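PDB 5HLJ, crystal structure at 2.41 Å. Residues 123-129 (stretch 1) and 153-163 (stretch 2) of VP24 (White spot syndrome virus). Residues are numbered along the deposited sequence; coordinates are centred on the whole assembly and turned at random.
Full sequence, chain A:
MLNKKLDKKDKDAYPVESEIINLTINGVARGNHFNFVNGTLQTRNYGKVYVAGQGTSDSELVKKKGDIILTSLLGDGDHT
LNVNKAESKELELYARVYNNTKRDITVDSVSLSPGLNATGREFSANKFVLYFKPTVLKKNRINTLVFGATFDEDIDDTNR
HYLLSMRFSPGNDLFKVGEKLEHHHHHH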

# COMPACT_ATOMS: atom_id res chain seq x y z
N PHE A 123 6.55 -18.60 -3.41
CA PHE A 123 7.22 -17.36 -3.04
C PHE A 123 7.72 -17.44 -1.61
O PHE A 123 7.19 -18.19 -0.81
CB PHE A 123 6.29 -16.15 -3.23
CG PHE A 123 5.01 -16.22 -2.43
CD1 PHE A 123 3.87 -16.83 -2.97
CD2 PHE A 123 4.93 -15.65 -1.16
CE1 PHE A 123 2.69 -16.89 -2.25
CE2 PHE A 123 3.73 -15.71 -0.43
CZ PHE A 123 2.61 -16.34 -0.98
N SER A 124 8.75 -16.67 -1.28
CA SER A 124 9.23 -16.66 0.09
C SER A 124 8.24 -16.01 1.06
O SER A 124 7.84 -14.87 0.87
CB SER A 124 10.55 -15.93 0.17
OG SER A 124 10.82 -15.64 1.53
N ALA A 125 7.87 -16.74 2.10
CA ALA A 125 6.98 -16.24 3.15
C ALA A 125 7.78 -15.73 4.32
O ALA A 125 7.31 -15.72 5.45
CB ALA A 125 6.01 -17.34 3.62
N ASN A 126 9.02 -15.34 4.04
CA ASN A 126 9.86 -14.67 5.01
C ASN A 126 9.23 -13.33 5.41
O ASN A 126 9.22 -12.40 4.60
CB ASN A 126 11.25 -14.48 4.40
CG ASN A 126 12.29 -14.03 5.40
OD1 ASN A 126 12.03 -13.91 6.60
ND2 ASN A 126 13.49 -13.78 4.90
N LYS A 127 8.68 -13.23 6.62
CA LYS A 127 7.97 -12.01 7.02
C LYS A 127 8.95 -10.87 7.29
O LYS A 127 10.10 -11.11 7.64
CB LYS A 127 7.10 -12.24 8.26
CG LYS A 127 5.87 -13.11 8.01
CD LYS A 127 4.99 -13.17 9.25
CE LYS A 127 5.58 -14.05 10.36
NZ LYS A 127 5.53 -15.51 10.01
N PHE A 128 8.48 -9.63 7.11
CA PHE A 128 9.35 -8.46 7.25
C PHE A 128 8.60 -7.21 7.72
O PHE A 128 7.39 -7.09 7.57
CB PHE A 128 10.04 -8.16 5.91
CG PHE A 128 9.09 -7.93 4.76
CD1 PHE A 128 8.58 -6.67 4.49
CD2 PHE A 128 8.69 -8.99 3.96
CE1 PHE A 128 7.68 -6.48 3.45
CE2 PHE A 128 7.80 -8.80 2.91
CZ PHE A 128 7.30 -7.54 2.65
N VAL A 129 9.34 -6.28 8.30
CA VAL A 129 8.81 -4.95 8.56
C VAL A 129 9.54 -3.98 7.63
O VAL A 129 10.77 -3.99 7.53
CB VAL A 129 8.99 -4.54 10.04
CG1 VAL A 129 8.49 -3.12 10.28
CG2 VAL A 129 8.24 -5.50 10.92
N GLU A 153 13.94 -14.20 8.73
CA GLU A 153 14.98 -15.14 8.33
C GLU A 153 16.03 -14.46 7.44
O GLU A 153 15.70 -13.53 6.69
CB GLU A 153 14.37 -16.32 7.57
CG GLU A 153 13.44 -17.26 8.38
CD GLU A 153 13.97 -17.63 9.77
OE1 GLU A 153 15.20 -17.84 9.92
OE2 GLU A 153 13.15 -17.73 10.71
N ASP A 154 17.27 -14.94 7.51
CA ASP A 154 18.36 -14.46 6.66
C ASP A 154 18.01 -14.47 5.19
O ASP A 154 17.43 -15.44 4.68
CB ASP A 154 19.64 -15.30 6.84
CG ASP A 154 20.38 -15.03 8.15
OD1 ASP A 154 20.41 -13.87 8.64
OD2 ASP A 154 20.96 -16.00 8.68
N ILE A 155 18.41 -13.42 4.49
CA ILE A 155 18.32 -13.43 3.04
C ILE A 155 19.53 -14.14 2.43
O ILE A 155 20.68 -13.81 2.73
CB ILE A 155 18.20 -11.99 2.50
CG1 ILE A 155 16.92 -11.34 3.03
CG2 ILE A 155 18.23 -11.99 0.97
CD1 ILE A 155 15.66 -12.09 2.62
N ASP A 156 19.27 -15.12 1.57
CA ASP A 156 20.31 -15.82 0.83
C ASP A 156 19.86 -16.02 -0.62
O ASP A 156 18.99 -15.30 -1.11
CB ASP A 156 20.64 -17.17 1.47
CG ASP A 156 19.43 -18.08 1.54
OD1 ASP A 156 18.86 -18.43 0.48
OD2 ASP A 156 19.05 -18.48 2.67
N ASP A 157 20.41 -17.03 -1.30
CA ASP A 157 20.13 -17.21 -2.72
C ASP A 157 18.79 -17.86 -3.01
O ASP A 157 18.34 -17.88 -4.16
CB ASP A 157 21.23 -18.06 -3.37
CG ASP A 157 22.52 -17.31 -3.53
OD1 ASP A 157 22.50 -16.28 -4.25
OD2 ASP A 157 23.55 -17.75 -2.96
N THR A 158 18.13 -18.39 -1.99
CA THR A 158 16.88 -19.09 -2.22
C THR A 158 15.68 -18.16 -2.17
O THR A 158 14.61 -18.48 -2.69
CB THR A 158 16.66 -20.24 -1.20
OG1 THR A 158 16.66 -19.71 0.14
CG2 THR A 158 17.75 -21.27 -1.33
N ASN A 159 15.85 -17.00 -1.54
CA ASN A 159 14.71 -16.19 -1.14
C ASN A 159 14.93 -14.68 -1.30
O ASN A 159 14.29 -13.88 -0.61
CB ASN A 159 14.35 -16.52 0.32
CG ASN A 159 15.45 -16.11 1.31
OD1 ASN A 159 16.48 -15.56 0.92
ND2 ASN A 159 15.22 -16.36 2.59
N ARG A 160 15.82 -14.28 -2.20
CA ARG A 160 16.24 -12.89 -2.27
C ARG A 160 15.47 -12.01 -3.27
O ARG A 160 15.71 -10.81 -3.34
CB ARG A 160 17.73 -12.82 -2.62
CG ARG A 160 18.04 -13.25 -4.04
CD ARG A 160 19.54 -13.23 -4.28
NE ARG A 160 19.87 -12.81 -5.63
CZ ARG A 160 20.30 -13.62 -6.59
NH1 ARG A 160 20.47 -14.92 -6.34
NH2 ARG A 160 20.57 -13.12 -7.80
N HIS A 161 14.57 -12.61 -4.05
CA HIS A 161 13.94 -11.89 -5.14
C HIS A 161 12.70 -11.10 -4.72
O HIS A 161 11.77 -11.68 -4.17
CB HIS A 161 13.58 -12.86 -6.26
CG HIS A 161 13.28 -12.19 -7.56
ND1 HIS A 161 14.15 -11.30 -8.15
CD2 HIS A 161 12.21 -12.28 -8.39
CE1 HIS A 161 13.64 -10.88 -9.29
NE2 HIS A 161 12.46 -11.46 -9.46
N TYR A 162 12.69 -9.79 -4.97
CA TYR A 162 11.56 -8.95 -4.57
C TYR A 162 11.07 -8.02 -5.67
O TYR A 162 11.82 -7.67 -6.59
CB TYR A 162 11.91 -8.15 -3.31
CG TYR A 162 11.81 -9.04 -2.10
CD1 TYR A 162 12.87 -9.87 -1.72
CD2 TYR A 162 10.63 -9.11 -1.38
CE1 TYR A 162 12.75 -10.75 -0.63
CE2 TYR A 162 10.50 -9.96 -0.30
CZ TYR A 162 11.56 -10.78 0.07
OH TYR A 162 11.39 -11.61 1.15
N LEU A 163 9.80 -7.64 -5.57
CA LEU A 163 9.17 -6.68 -6.46
C LEU A 163 8.90 -5.43 -5.67
O LEU A 163 8.35 -5.50 -4.57
CB LEU A 163 7.87 -7.24 -7.04
CG LEU A 163 8.00 -8.64 -7.63
CD1 LEU A 163 6.63 -9.22 -8.06
CD2 LEU A 163 8.96 -8.58 -8.81
O HOH W 1 8.90 -12.60 1.88
O HOH W 2 12.98 -13.96 1.68

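Asn126 is the centre of this contact. Its CA-to-CB bond points toward the other stretch, and chi1 is t. With chi2 near 4°, the amide group meets the backbone of Glu153 with both ends. Glu153 N donates to Asn126 OD1 at 2.9 Å, and Asn126 ND2 donates to Glu153 O, also at 2.9 Å. The paired bonds fix the orientation of the amide. The Glu153 side chain takes no part in them, and its end leads away.

Ser124 also points toward stretch 2, with chi1 t. Its OG accepts a hydrogen bond from Asn126 N at 3.1 Å, which ties the turn together. Asn159 faces this turn with chi1 p. Its amide serves its own loop: Asn159 ND2 donates to Asp154 O at 3.2 Å, and Asp156 N donates to Asn159 OD1 at 2.9 Å.

Tyr162 starts sideways, but chi1 m brings its end nearer stretch 1. No direct hydrogen bond forms there; Tyr162 OH lies 4.1 Å from Ser124 OG. Two waters fill the gap. Water 1 accepts from Tyr162 OH and donates to the backbone oxygens of Ser124 and Asn126. Water 2 donates to Tyr162 OH and Asn159 O, and accepts from Asn126 ND2. The rings of Phe128 and Tyr162 meet obliquely, with Phe128 CE2 4.4 Å from Tyr162 CE2.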